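Local coordinates for protein phenylalanyl-tRNA synthetase beta chain (Pyrococcus horikoshii, PDB 2CXI) that serves as the beta subunit of the alpha2beta2 enzyme that attaches L-phenylalanine to tRNA(Phe) at the expense of ATP, at residues K8-E12 against I21-E25. Numbering follows the deposited sequence.
Sequences KSDLE and IEEWE
Both segments are alpha-helical opening turns, 8-12 of helix 8-15 and 21-25 of helix 21-30. Phi from -56° to -71°, psi from -29° to -49°, and the i to i+4 bonds Glu12 N to Lys8 O (3.1 Å) and Glu25 N to Ile21 O (3.2 Å) support this. Over these turns the axes pass 13.2 Å apart and cross at +67°. The nearest CA atoms, of Lys8 and Trp24, are 9.3 Å apart, so side chains bridge the gap and bury 224 Å² in total. Trp24 supplies the largest share; its CA-to-CB bond points toward 8-12, and chi1 of -93° with chi2 of 109° lays the indole across the gap. Its NE1 donates an almost linear hydrogen bond (176°) to Glu12 OE2 at 2.9 Å, the oxygen close to the ring plane. Glu12 is m, t (chi1 -66°, chi2 175°): its CA-to-CB bond points sideways, yet the carboxylate reaches the indole NH. The same OE2 takes a salt bridge from Lys8 NZ at 2.8 Å; Lys8 is t, t, t, m. In this N-terminal fragment of the beta subunit, the two consecutive helices, joined by a short connection, pack against strand 44-51 (Phe47) and helix 62-72, away from the predicted magnesium site; the Phe19 backbone N also hydrogen-bonds to Glu12 OE2. Lys8 CE packs 3.8 Å from Trp24 CD1 and 4.0 Å from Ile21 CD1. Leu11, whose CA-to-CB bond points toward 21-25, is off-rotamer (chi1 -93°, chi2 -17°) and places CG 3.7 Å from Trp24 CH2. Phe19 and Phe47 meet the indole edge-to-face.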
ATOM      1  N   LYS A   8      13.969 -16.095 -42.761  1.00 17.72           N
ATOM      2  CA  LYS A   8      14.948 -15.254 -43.463  1.00 17.62           C
ATOM      3  C   LYS A   8      14.609 -13.773 -43.335  1.00 18.07           C
ATOM      4  O   LYS A   8      15.511 -12.950 -43.132  1.00 17.26           O
ATOM      5  CB  LYS A   8      15.066 -15.620 -44.951  1.00 18.44           C
ATOM      6  CG  LYS A   8      16.062 -14.737 -45.763  1.00 17.16           C
ATOM      7  CD  LYS A   8      16.099 -15.284 -47.242  1.00 17.40           C
ATOM      8  CE  LYS A   8      17.104 -14.523 -48.136  1.00 18.16           C
ATOM      9  NZ  LYS A   8      16.680 -13.095 -48.461  1.00 20.22           N
ATOM     10  N   SER A   9      13.332 -13.424 -43.491  1.00 18.47           N
ATOM     11  CA  SER A   9      12.947 -11.993 -43.423  1.00 19.81           C
ATOM     12  C   SER A   9      13.058 -11.472 -41.962  1.00 18.71           C
ATOM     13  O   SER A   9      13.352 -10.283 -41.743  1.00 19.05           O
ATOM     14  CB  SER A   9      11.539 -11.755 -44.020  1.00 19.15           C
ATOM     15  OG  SER A   9      10.544 -12.341 -43.188  1.00 23.05           O
ATOM     16  N   ASP A  10      12.852 -12.351 -40.984  1.00 17.50           N
ATOM     17  CA  ASP A  10      13.030 -11.944 -39.564  1.00 17.15           C
ATOM     18  C   ASP A  10      14.499 -11.587 -39.334  1.00 17.25           C
ATOM     19  O   ASP A  10      14.800 -10.533 -38.798  1.00 17.48           O
ATOM     20  CB  ASP A  10      12.548 -13.035 -38.617  1.00 17.22           C
ATOM     21  CG  ASP A  10      12.563 -12.617 -37.152  1.00 17.84           C
ATOM     22  OD1 ASP A  10      12.203 -11.466 -36.859  1.00 19.17           O
ATOM     23  OD2 ASP A  10      12.873 -13.407 -36.222  1.00 17.23           O
ATOM     24  N   LEU A  11      15.435 -12.452 -39.768  1.00 16.76           N
ATOM     25  CA  LEU A  11      16.867 -12.157 -39.649  1.00 17.29           C
ATOM     26  C   LEU A  11      17.260 -10.844 -40.317  1.00 16.86           C
ATOM     27  O   LEU A  11      17.987 -10.004 -39.727  1.00 17.09           O
ATOM     28  CB  LEU A  11      17.652 -13.287 -40.328  1.00 17.94           C
ATOM     29  CG  LEU A  11      18.206 -14.540 -39.639  1.00 19.74           C
ATOM     30  CD1 LEU A  11      18.366 -14.645 -38.120  1.00 18.46           C
ATOM     31  CD2 LEU A  11      17.904 -15.858 -40.360  1.00 18.86           C
ATOM     32  N   GLU A  12      16.779 -10.645 -41.544  1.00 16.14           N
ATOM     33  CA  GLU A  12      17.099  -9.459 -42.321  1.00 16.48           C
ATOM     34  C   GLU A  12      16.535  -8.144 -41.725  1.00 16.30           C
ATOM     35  O   GLU A  12      17.232  -7.129 -41.763  1.00 17.15           O
ATOM     36  CB  GLU A  12      16.701  -9.658 -43.802  1.00 16.20           C
ATOM     37  CG  GLU A  12      17.585 -10.772 -44.394  1.00 17.10           C
ATOM     38  CD  GLU A  12      17.262 -11.199 -45.813  1.00 18.64           C
ATOM     39  OE1 GLU A  12      16.120 -10.974 -46.298  1.00 20.35           O
ATOM     40  OE2 GLU A  12      18.198 -11.771 -46.457  1.00 20.14           O
ATOM     41  N   ILE A  21      20.781 -16.014 -50.888  1.00 20.21           N
ATOM     42  CA  ILE A  21      21.031 -17.320 -50.299  1.00 21.81           C
ATOM     43  C   ILE A  21      22.526 -17.680 -50.355  1.00 21.45           C
ATOM     44  O   ILE A  21      23.099 -18.209 -49.386  1.00 21.37           O
ATOM     45  CB  ILE A  21      20.166 -18.410 -50.978  1.00 21.10           C
ATOM     46  CG1 ILE A  21      18.663 -18.151 -50.730  1.00 23.30           C
ATOM     47  CG2 ILE A  21      20.608 -19.792 -50.494  1.00 24.98           C
ATOM     48  CD1 ILE A  21      18.237 -18.179 -49.232  1.00 23.41           C
ATOM     49  N   GLU A  22      23.171 -17.350 -51.470  1.00 21.40           N
ATOM     50  CA  GLU A  22      24.600 -17.626 -51.605  1.00 21.54           C
ATOM     51  C   GLU A  22      25.434 -16.839 -50.563  1.00 21.04           C
ATOM     52  O   GLU A  22      26.381 -17.375 -49.999  1.00 21.33           O
ATOM     53  CB  GLU A  22      25.093 -17.362 -53.045  1.00 20.19           C
ATOM     54  CG  GLU A  22      26.607 -17.482 -53.188  1.00 21.69           C
ATOM     55  CD  GLU A  22      27.099 -17.423 -54.642  1.00 21.60           C
ATOM     56  OE1 GLU A  22      26.274 -17.450 -55.560  1.00 20.97           O
ATOM     57  OE2 GLU A  22      28.309 -17.329 -54.836  1.00 19.44           O
ATOM     58  N   GLU A  23      25.070 -15.592 -50.294  1.00 21.25           N
ATOM     59  CA  GLU A  23      25.735 -14.793 -49.235  1.00 21.40           C
ATOM     60  C   GLU A  23      25.425 -15.325 -47.809  1.00 20.90           C
ATOM     61  O   GLU A  23      26.297 -15.299 -46.923  1.00 21.26           O
ATOM     62  CB  GLU A  23      25.320 -13.336 -49.341  1.00 22.54           C
ATOM     63  CG  GLU A  23      25.925 -12.622 -50.564  1.00 22.59           C
ATOM     64  CD  GLU A  23      25.380 -11.226 -50.783  1.00 24.24           C
ATOM     65  OE1 GLU A  23      24.187 -11.009 -50.541  1.00 22.57           O
ATOM     66  OE2 GLU A  23      26.161 -10.355 -51.241  1.00 30.62           O
ATOM     67  N   TRP A  24      24.206 -15.825 -47.621  1.00 20.53           N
ATOM     68  CA  TRP A  24      23.759 -16.426 -46.339  1.00 21.03           C
ATOM     69  C   TRP A  24      24.619 -17.607 -45.911  1.00 21.31           C
ATOM     70  O   TRP A  24      24.805 -17.863 -44.724  1.00 21.29           O
ATOM     71  CB  TRP A  24      22.261 -16.779 -46.371  1.00 19.88           C
ATOM     72  CG  TRP A  24      21.409 -15.619 -45.812  1.00 16.96           C
ATOM     73  CD1 TRP A  24      20.580 -14.768 -46.504  1.00 20.16           C
ATOM     74  CD2 TRP A  24      21.374 -15.183 -44.447  1.00 17.33           C
ATOM     75  NE1 TRP A  24      20.012 -13.844 -45.646  1.00 21.25           N
ATOM     76  CE2 TRP A  24      20.512 -14.049 -44.382  1.00 18.55           C
ATOM     77  CE3 TRP A  24      22.044 -15.591 -43.277  1.00 17.07           C
ATOM     78  CZ2 TRP A  24      20.253 -13.365 -43.181  1.00 19.41           C
ATOM     79  CZ3 TRP A  24      21.776 -14.918 -42.069  1.00 18.94           C
ATOM     80  CH2 TRP A  24      20.898 -13.800 -42.046  1.00 18.43           C
ATOM     81  N   GLU A  25      25.184 -18.279 -46.907  1.00 21.42           N
ATOM     82  CA  GLU A  25      26.074 -19.409 -46.670  1.00 22.01           C
ATOM     83  C   GLU A  25      27.267 -18.956 -45.887  1.00 21.51           C
ATOM     84  O   GLU A  25      27.693 -19.680 -45.013  1.00 22.09           O
ATOM     85  CB  GLU A  25      26.574 -20.008 -47.994  1.00 21.54           C
ATOM     86  CG  GLU A  25      25.461 -20.644 -48.803  1.00 22.52           C
ATOM     87  CD  GLU A  25      25.087 -22.032 -48.335  1.00 25.69           C
ATOM     88  OE1 GLU A  25      25.806 -22.636 -47.517  1.00 28.42           O
ATOM     89  OE2 GLU A  25      24.045 -22.517 -48.791  1.00 27.56           O
TER